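Local coordinates for protein diaminopimelate decarboxylase (Phaeodactylum tricornutum, PDB 7JPJ) that probably decarboxylates diaminopimelate to lysine, using pyridoxal 5'-phosphate as cofactor and working as an obligate dimer, at residues K18-A23 with V413-A418; M59-N64 with Y283-A288; S66-F71 with R87-A92. One frame throughout, in Å; residues are numbered along the deposited sequence.

Interaction 1: residues K18-A23 with V413-A418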
loop_
_atom_site.group_PDB
_atom_site.type_symbol
_atom_site.label_atom_id
_atom_site.label_comp_id
_atom_site.label_asym_id
_atom_site.label_seq_id
_atom_site.Cartn_x
_atom_site.Cartn_y
_atom_site.Cartn_z
ATOM N N LYS A 18 10.660 -13.427 -21.970
ATOM C CA LYS A 18 9.668 -13.246 -23.056
ATOM C C LYS A 18 8.627 -14.365 -23.029
ATOM O O LYS A 18 7.492 -14.085 -23.372
ATOM C CB LYS A 18 10.318 -13.179 -24.437
ATOM C CG LYS A 18 9.881 -12.022 -25.318
ATOM C CD LYS A 18 10.035 -12.326 -26.786
ATOM C CE LYS A 18 8.825 -11.933 -27.605
ATOM N NZ LYS A 18 9.111 -11.965 -29.059
ATOM N N ALA A 19 9.003 -15.577 -22.629
ATOM C CA ALA A 19 8.009 -16.644 -22.554
ATOM C C ALA A 19 6.925 -16.320 -21.532
ATOM O O ALA A 19 5.745 -16.619 -21.752
ATOM C CB ALA A 19 8.688 -17.973 -22.219
ATOM N N CYS A 20 7.309 -15.705 -20.407
ATOM C CA CYS A 20 6.326 -15.301 -19.406
ATOM C C CYS A 20 5.434 -14.183 -19.925
ATOM O O CYS A 20 4.213 -14.210 -19.724
ATOM C CB CYS A 20 7.032 -14.855 -18.128
ATOM S SG CYS A 20 8.053 -16.108 -17.358
ATOM N N ILE A 21 6.028 -13.187 -20.587
ATOM C CA ILE A 21 5.258 -12.049 -21.084
ATOM C C ILE A 21 4.198 -12.508 -22.078
ATOM O O ILE A 21 3.055 -12.037 -22.051
ATOM C CB ILE A 21 6.200 -10.998 -21.700
ATOM C CG1 ILE A 21 7.220 -10.531 -20.660
ATOM C CG2 ILE A 21 5.405 -9.816 -22.224
ATOM C CD1 ILE A 21 8.197 -9.514 -21.181
ATOM N N ASP A 22 4.560 -13.435 -22.968
ATOM C CA ASP A 22 3.588 -13.983 -23.910
ATOM C C ASP A 22 2.461 -14.721 -23.194
ATOM O O ASP A 22 1.297 -14.635 -23.602
ATOM C CB ASP A 22 4.291 -14.903 -24.906
ATOM C CG ASP A 22 5.324 -14.171 -25.748
ATOM O OD1 ASP A 22 5.752 -13.063 -25.352
ATOM O OD2 ASP A 22 5.738 -14.728 -26.789
ATOM N N ALA A 23 2.783 -15.445 -22.118
ATOM C CA ALA A 23 1.758 -16.195 -21.400
ATOM C C ALA A 23 0.809 -15.276 -20.642
ATOM O O ALA A 23 -0.349 -15.640 -20.411
ATOM C CB ALA A 23 2.409 -17.191 -20.440
ATOM N N VAL A 413 2.319 -15.545 -13.246
ATOM C CA VAL A 413 2.793 -16.620 -14.107
ATOM C C VAL A 413 3.611 -17.590 -13.266
ATOM O O VAL A 413 4.321 -17.179 -12.342
ATOM C CB VAL A 413 3.625 -16.070 -15.286
ATOM C CG1 VAL A 413 4.165 -17.199 -16.152
ATOM C CG2 VAL A 413 2.790 -15.117 -16.122
ATOM N N LEU A 414 3.496 -18.879 -13.578
ATOM C CA LEU A 414 4.281 -19.932 -12.946
ATOM C C LEU A 414 5.207 -20.551 -13.984
ATOM O O LEU A 414 4.759 -20.932 -15.071
ATOM C CB LEU A 414 3.368 -21.000 -12.340
ATOM C CG LEU A 414 3.988 -21.989 -11.351
ATOM C CD1 LEU A 414 4.434 -21.274 -10.086
ATOM C CD2 LEU A 414 3.007 -23.105 -11.023
ATOM N N VAL A 415 6.492 -20.650 -13.654
ATOM C CA VAL A 415 7.503 -21.203 -14.550
ATOM C C VAL A 415 7.895 -22.578 -14.024
ATOM O O VAL A 415 8.521 -22.693 -12.962
ATOM C CB VAL A 415 8.724 -20.282 -14.671
ATOM C CG1 VAL A 415 9.540 -20.652 -15.892
ATOM C CG2 VAL A 415 8.280 -18.829 -14.752
ATOM N N ASP A 416 7.541 -23.623 -14.771
ATOM C CA ASP A 416 7.753 -24.987 -14.307
ATOM C C ASP A 416 9.235 -25.360 -14.378
ATOM O O ASP A 416 10.075 -24.609 -14.881
ATOM C CB ASP A 416 6.902 -25.974 -15.116
ATOM C CG ASP A 416 7.181 -25.923 -16.615
ATOM O OD1 ASP A 416 8.210 -25.353 -17.037
ATOM O OD2 ASP A 416 6.358 -26.471 -17.382
ATOM N N LYS A 417 9.544 -26.555 -13.873
ATOM C CA LYS A 417 10.921 -27.035 -13.821
ATOM C C LYS A 417 11.562 -27.147 -15.197
ATOM O O LYS A 417 12.777 -27.358 -15.277
ATOM C CB LYS A 417 10.967 -28.398 -13.129
ATOM C CG LYS A 417 11.027 -28.349 -11.612
ATOM C CD LYS A 417 11.636 -29.632 -11.065
ATOM C CE LYS A 417 12.249 -29.439 -9.687
ATOM N NZ LYS A 417 13.296 -28.380 -9.669
ATOM N N ALA A 418 10.787 -27.020 -16.271
ATOM C CA ALA A 418 11.303 -27.139 -17.627
ATOM C C ALA A 418 11.440 -25.798 -18.335
ATOM O O ALA A 418 11.881 -25.764 -19.487
ATOM C CB ALA A 418 10.405 -28.067 -18.451
#
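Cys20 meets Val413 and Val415 in a small apolar contact between a helix and a strand. The sulfur does the furthest reaching: Cys20 SG lies 3.8 Å from Val415 CG2. The base of the same side chain takes the other valine, with Cys20 CB 4.2 Å from Val413 CG1. The second methyl of Val413 turns to the helix backbone, and its CG2 comes to 4.0 Å from Cys20 O. Val413 straddles Cys20, one methyl at its CB and one at its carbonyl oxygen. No hydrogen bond links the two segments. In Cys20 the sulfur sits beside the backbone N, opposite the carbonyl carbon (chi1 -60°), and this rotation brings it to Val415. Ala23, one turn further on, also directs its CB toward the strand but stays just beyond contact.

The two valines are two residues apart on strand 412-415. Val413 turns its CB toward the helix; Val415 reaches it only with CG2. Leu414 between them points away from it. This strand belongs to the mixed beta sheet that accompanies the barrel in fold type III pyridoxal enzymes. Helix 14-24 lies against that sheet. Strand 412-415 runs parallel to strand 29-33 and antiparallel to strand 421-423. Leu29 packs on both Cys20 and Val413, and Ala421 touches Val413 and Ala23.

Just past the valines the chain turns. Asp416 OD1 accepts from Ala418 N at 3.2 Å, an Asx turn, with the N-H arriving from above the carboxylate plane. The same oxygen also accepts from Lys420 N, while Asp416 OD2 bonds His422 NE2.

Interaction 2: residues M59-N64 with Y283-A288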
loop_
_atom_site.group_PDB
_atom_site.type_symbol
_atom_site.label_atom_id
_atom_site.label_comp_id
_atom_site.label_asym_id
_atom_site.label_seq_id
_atom_site.Cartn_x
_atom_site.Cartn_y
_atom_site.Cartn_z
ATOM N N MET A 59 0.694 -17.612 4.632
ATOM C CA MET A 59 0.165 -17.313 3.304
ATOM C C MET A 59 -0.048 -15.826 3.064
ATOM O O MET A 59 -0.254 -15.431 1.910
ATOM C CB MET A 59 -1.159 -18.043 3.074
ATOM C CG MET A 59 -2.232 -17.717 4.097
ATOM S SD MET A 59 -3.753 -18.639 3.814
ATOM C CE MET A 59 -4.241 -17.996 2.217
ATOM N N LYS A 60 -0.014 -14.998 4.114
ATOM C CA LYS A 60 -0.147 -13.556 3.936
ATOM C C LYS A 60 0.944 -12.982 3.041
ATOM O O LYS A 60 0.784 -11.875 2.518
ATOM C CB LYS A 60 -0.126 -12.852 5.294
ATOM C CG LYS A 60 1.254 -12.776 5.931
ATOM C CD LYS A 60 1.167 -12.480 7.420
ATOM C CE LYS A 60 2.543 -12.456 8.061
ATOM N NZ LYS A 60 2.465 -12.432 9.546
ATOM N N ALA A 61 2.047 -13.711 2.852
ATOM C CA ALA A 61 3.130 -13.233 2.004
ATOM C C ALA A 61 2.815 -13.401 0.522
ATOM O O ALA A 61 3.281 -12.601 -0.296
ATOM C CB ALA A 61 4.426 -13.962 2.356
ATOM N N CYS A 62 2.035 -14.425 0.163
ATOM C CA CYS A 62 1.610 -14.677 -1.211
ATOM C C CYS A 62 0.498 -15.720 -1.236
ATOM O O CYS A 62 0.768 -16.921 -1.104
ATOM C CB CYS A 62 2.781 -15.143 -2.074
ATOM S SG CYS A 62 2.378 -15.189 -3.834
ATOM N N PRO A 63 -0.760 -15.305 -1.427
ATOM C CA PRO A 63 -1.880 -16.232 -1.215
ATOM C C PRO A 63 -2.398 -16.926 -2.467
ATOM O O PRO A 63 -3.498 -17.486 -2.433
ATOM C CB PRO A 63 -2.959 -15.324 -0.607
ATOM C CG PRO A 63 -2.600 -13.917 -1.060
ATOM C CD PRO A 63 -1.223 -13.930 -1.671
ATOM N N ASN A 64 -1.640 -16.912 -3.563
ATOM C CA ASN A 64 -2.100 -17.567 -4.783
ATOM C C ASN A 64 -2.328 -19.056 -4.548
ATOM O O ASN A 64 -1.534 -19.728 -3.883
ATOM C CB ASN A 64 -1.093 -17.366 -5.917
ATOM C CG ASN A 64 -1.610 -17.879 -7.252
ATOM O OD1 ASN A 64 -1.619 -19.084 -7.504
ATOM N ND2 ASN A 64 -2.050 -16.964 -8.110
ATOM N N TYR A 283 10.872 -16.439 3.938
ATOM C CA TYR A 283 11.866 -17.456 3.603
ATOM C C TYR A 283 11.371 -18.455 2.564
ATOM O O TYR A 283 12.193 -19.107 1.914
ATOM C CB TYR A 283 12.299 -18.202 4.868
ATOM C CG TYR A 283 13.692 -18.790 4.792
ATOM C CD1 TYR A 283 14.799 -18.051 5.189
ATOM C CD2 TYR A 283 13.900 -20.085 4.326
ATOM C CE1 TYR A 283 16.078 -18.585 5.124
ATOM C CE2 TYR A 283 15.173 -20.626 4.257
ATOM C CZ TYR A 283 16.257 -19.872 4.658
ATOM O OH TYR A 283 17.523 -20.407 4.591
ATOM N N LEU A 284 10.060 -18.583 2.382
ATOM C CA LEU A 284 9.532 -19.590 1.473
ATOM C C LEU A 284 9.273 -19.066 0.067
ATOM O O LEU A 284 9.391 -19.833 -0.895
ATOM C CB LEU A 284 8.235 -20.175 2.037
ATOM C CG LEU A 284 8.362 -21.328 3.030
ATOM C CD1 LEU A 284 7.061 -21.510 3.784
ATOM C CD2 LEU A 284 8.739 -22.616 2.311
ATOM N N VAL A 285 8.930 -17.786 -0.088
ATOM C CA VAL A 285 8.402 -17.304 -1.360
ATOM C C VAL A 285 9.137 -16.071 -1.880
ATOM O O VAL A 285 8.950 -15.680 -3.038
ATOM C CB VAL A 285 6.892 -17.010 -1.244
ATOM C CG1 VAL A 285 6.110 -18.290 -0.990
ATOM C CG2 VAL A 285 6.627 -15.989 -0.148
ATOM N N ALA A 286 9.968 -15.444 -1.043
ATOM C CA ALA A 286 10.612 -14.187 -1.420
ATOM C C ALA A 286 11.409 -14.300 -2.714
ATOM O O ALA A 286 11.060 -13.667 -3.716
ATOM C CB ALA A 286 11.530 -13.689 -0.302
ATOM N N MET A 287 12.478 -15.097 -2.706
ATOM C CA MET A 287 13.314 -15.261 -3.893
ATOM C C MET A 287 12.641 -16.073 -4.987
ATOM O O MET A 287 13.218 -16.208 -6.070
ATOM C CB MET A 287 14.644 -15.921 -3.521
ATOM C CG MET A 287 15.441 -15.177 -2.464
ATOM S SD MET A 287 15.648 -13.411 -2.779
ATOM C CE MET A 287 16.346 -13.417 -4.429
ATOM N N ALA A 288 11.454 -16.618 -4.739
ATOM C CA ALA A 288 10.758 -17.418 -5.734
ATOM C C ALA A 288 9.907 -16.586 -6.680
ATOM O O ALA A 288 9.375 -17.133 -7.651
ATOM C CB ALA A 288 9.878 -18.470 -5.049
#
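Ala61 and Cys62 face Val285 at the C-terminal ends of the strands of the pyridoxal-binding barrel, where the loop after strand 53-58 comes close to helix 282-285. The contact is buried and wholly apolar. The barrel has the TIM-type alternation of strands and helices, and this loop leads from one of its strands into helix 65-73.

Met59 opens a short 3-10 segment, and its carbonyl oxygen accepts a weak bond from Cys62 N at 3.1 Å. Lys60 follows. It is the predicted attachment site of pyridoxal phosphate, although no cofactor is bound to it in this structure. Its side chain takes no part in the contact with 283-288. It packs instead on Cys357 of the second subunit, the predicted proton donor, which fits an active site shared between subunits.

Ala61 turns its CB toward the helix and meets Val285 CG2 at 3.9 Å. This alanine also lies about 5 Å from a bound sulfate, measured from its side chain. Cys62 comes next and approaches the same methyl more loosely, its CB lying 4.4 Å from Val285 CG2. One branch of the valine thus serves both residues. Cys62 O accepts from the hydroxyl of Tyr57. Beyond Pro63, Asn64 is the N-cap of helix 65-73: its OD1 accepts from Ser66 N, and its ND2 bonds Glu412 OE1.

On the facing segment Val285 carries the whole contact. Its chi1 of -66° puts CG1 beside the backbone N, which leaves CG2 between that N and the carbonyl carbon, facing the loop. Val285 O accepts from Ala288 N at 3.2 Å.

Interaction 3: residues S66-F71 with R87-A92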
loop_
_atom_site.group_PDB
_atom_site.type_symbol
_atom_site.label_atom_id
_atom_site.label_comp_id
_atom_site.label_asym_id
_atom_site.label_seq_id
_atom_site.Cartn_x
_atom_site.Cartn_y
_atom_site.Cartn_z
ATOM N N SER A 66 -2.161 -21.691 -6.419
ATOM C CA SER A 66 -1.127 -22.602 -6.900
ATOM C C SER A 66 0.009 -22.725 -5.892
ATOM O O SER A 66 0.533 -23.822 -5.668
ATOM C CB SER A 66 -0.598 -22.130 -8.254
ATOM O OG SER A 66 -1.627 -22.132 -9.227
ATOM N N ILE A 67 0.405 -21.612 -5.272
ATOM C CA ILE A 67 1.420 -21.678 -4.224
ATOM C C ILE A 67 0.913 -22.505 -3.049
ATOM O O ILE A 67 1.644 -23.331 -2.486
ATOM C CB ILE A 67 1.834 -20.260 -3.787
ATOM C CG1 ILE A 67 2.214 -19.415 -5.006
ATOM C CG2 ILE A 67 2.985 -20.318 -2.796
ATOM C CD1 ILE A 67 3.439 -19.917 -5.744
ATOM N N LEU A 68 -0.350 -22.303 -2.663
ATOM C CA LEU A 68 -0.936 -23.110 -1.598
ATOM C C LEU A 68 -0.968 -24.582 -1.984
ATOM O O LEU A 68 -0.615 -25.454 -1.182
ATOM C CB LEU A 68 -2.345 -22.615 -1.275
ATOM C CG LEU A 68 -2.472 -21.230 -0.649
ATOM C CD1 LEU A 68 -3.923 -20.964 -0.286
ATOM C CD2 LEU A 68 -1.575 -21.108 0.570
ATOM N N LYS A 69 -1.393 -24.877 -3.214
ATOM C CA LYS A 69 -1.458 -26.265 -3.659
ATOM C C LYS A 69 -0.071 -26.898 -3.703
ATOM O O LYS A 69 0.088 -28.082 -3.385
ATOM C CB LYS A 69 -2.131 -26.347 -5.029
ATOM C CG LYS A 69 -3.610 -25.990 -5.023
ATOM C CD LYS A 69 -4.164 -25.933 -6.440
ATOM C CE LYS A 69 -5.586 -25.381 -6.470
ATOM N NZ LYS A 69 -6.552 -26.249 -5.734
ATOM N N TYR A 70 0.946 -26.122 -4.087
ATOM C CA TYR A 70 2.293 -26.676 -4.177
ATOM C C TYR A 70 2.853 -26.994 -2.795
ATOM O O TYR A 70 3.401 -28.080 -2.572
ATOM C CB TYR A 70 3.226 -25.719 -4.916
ATOM C CG TYR A 70 4.651 -26.205 -4.873
ATOM C CD1 TYR A 70 5.080 -27.216 -5.721
ATOM C CD2 TYR A 70 5.560 -25.689 -3.954
ATOM C CE1 TYR A 70 6.375 -27.686 -5.675
ATOM C CE2 TYR A 70 6.860 -26.155 -3.900
ATOM C CZ TYR A 70 7.260 -27.152 -4.763
ATOM O OH TYR A 70 8.550 -27.623 -4.720
ATOM N N PHE A 71 2.746 -26.047 -1.859
ATOM C CA PHE A 71 3.246 -26.290 -0.510
ATOM C C PHE A 71 2.449 -27.377 0.197
ATOM O O PHE A 71 2.977 -28.049 1.089
ATOM C CB PHE A 71 3.216 -25.003 0.310
ATOM C CG PHE A 71 4.294 -24.019 -0.057
ATOM C CD1 PHE A 71 5.514 -24.454 -0.544
ATOM C CD2 PHE A 71 4.084 -22.657 0.096
ATOM C CE1 PHE A 71 6.507 -23.546 -0.877
ATOM C CE2 PHE A 71 5.070 -21.748 -0.234
ATOM C CZ PHE A 71 6.283 -22.192 -0.723
ATOM N N ARG A 87 -10.708 -19.412 5.051
ATOM C CA ARG A 87 -11.653 -19.812 4.014
ATOM C C ARG A 87 -11.001 -19.826 2.638
ATOM O O ARG A 87 -11.421 -20.591 1.763
ATOM C CB ARG A 87 -12.863 -18.877 4.022
ATOM C CG ARG A 87 -13.813 -19.080 5.195
ATOM C CD ARG A 87 -15.265 -18.890 4.769
ATOM N NE ARG A 87 -16.198 -19.029 5.885
ATOM C CZ ARG A 87 -16.831 -20.157 6.198
ATOM N NH1 ARG A 87 -16.631 -21.255 5.480
ATOM N NH2 ARG A 87 -17.667 -20.189 7.229
ATOM N N ARG A 88 -9.981 -18.994 2.427
ATOM C CA ARG A 88 -9.285 -18.982 1.145
ATOM C C ARG A 88 -8.444 -20.241 0.963
ATOM O O ARG A 88 -8.468 -20.868 -0.103
ATOM C CB ARG A 88 -8.418 -17.725 1.040
ATOM C CG ARG A 88 -7.833 -17.464 -0.337
ATOM C CD ARG A 88 -7.130 -16.113 -0.379
ATOM N NE ARG A 88 -6.667 -15.772 -1.721
ATOM C CZ ARG A 88 -6.140 -14.598 -2.055
ATOM N NH1 ARG A 88 -6.008 -13.644 -1.144
ATOM N NH2 ARG A 88 -5.744 -14.377 -3.299
ATOM N N ALA A 89 -7.695 -20.630 2.001
ATOM C CA ALA A 89 -6.849 -21.815 1.904
ATOM C C ALA A 89 -7.673 -23.073 1.691
ATOM O O ALA A 89 -7.234 -23.993 0.991
ATOM C CB ALA A 89 -5.986 -21.959 3.157
ATOM N N MET A 90 -8.865 -23.134 2.284
ATOM C CA MET A 90 -9.708 -24.307 2.096
ATOM C C MET A 90 -10.250 -24.377 0.676
ATOM O O MET A 90 -10.565 -25.468 0.188
ATOM C CB MET A 90 -10.844 -24.301 3.116
ATOM C CG MET A 90 -10.387 -24.675 4.514
ATOM S SD MET A 90 -11.742 -24.876 5.679
ATOM C CE MET A 90 -12.534 -23.274 5.541
ATOM N N ASP A 91 -10.354 -23.232 -0.006
ATOM C CA ASP A 91 -10.759 -23.244 -1.408
ATOM C C ASP A 91 -9.680 -23.847 -2.298
ATOM O O ASP A 91 -9.997 -24.449 -3.330
ATOM C CB ASP A 91 -11.100 -21.829 -1.868
ATOM C CG ASP A 91 -12.538 -21.451 -1.568
ATOM O OD1 ASP A 91 -13.358 -22.372 -1.359
ATOM O OD2 ASP A 91 -12.850 -20.239 -1.538
ATOM N N ALA A 92 -8.409 -23.703 -1.916
ATOM C CA ALA A 92 -7.293 -24.252 -2.678
ATOM C C ALA A 92 -7.045 -25.728 -2.394
ATOM O O ALA A 92 -6.091 -26.296 -2.939
ATOM C CB ALA A 92 -6.020 -23.454 -2.391
#
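Two successive outer helices of the TIM-like barrel pack here, 65-73 and 83-91, with strand 77-80 between them in sequence. Leu68 forms the apolar part. Its CD1 reaches across to the backbone of the second segment and lies 3.8 Å from Ala89 CA. Ala92 CB fits beside the same side chain, 3.9 Å from both Leu68 CB and Leu68 CD1. The closest approach of the backbones is also at Ala92, whose CA is 6.2 Å from Lys69 CA; its small side chain probably allows this.

Lys69 adds a polar tie on the exposed side. Its chain curls round Ala92 O, and the bend at the last torsion (chi4 -63°) brings NZ back to that oxygen. Lys69 NZ donates to Ala92 O at 2.8 Å. The bond comes from above the carbonyl plane, 58° out of it, with a C=O...N angle of 108°. One exposed lysine thus holds the backbone oxygen of Ala92.

Arg88, next to Ala89, reaches the second subunit through a salt bridge to its Glu437. Ala89 also packs on strand 99-101, while Ile67 and Phe71 face helices 34-45 and 282-285.

In the fold
Interactions 2 and 3 adjoin in the barrel, with centres 12 Å apart. Helix 65-73 joins them: Phe71 CE2 lies 3.7 Å from Val285 CG1, and Leu68 CD1 lies 3.9 Å from Met59 CE. Pro63 also rests against Arg88. Both contacts touch the second subunit. Segment 59-64 of interaction 2 carries Lys60, the predicted cofactor lysine, and the side chain of Ala61 is about 10 Å from bound D-lysine. In interaction 3 the side chain of Leu68 is about 10 Å from that of Lys60. Interaction 1 lies on the beta domain, its centre 18 Å from that of interaction 2 and 21 Å from that of interaction 3. Its nearest atoms are about 7 Å and 5 Å from theirs, without touching.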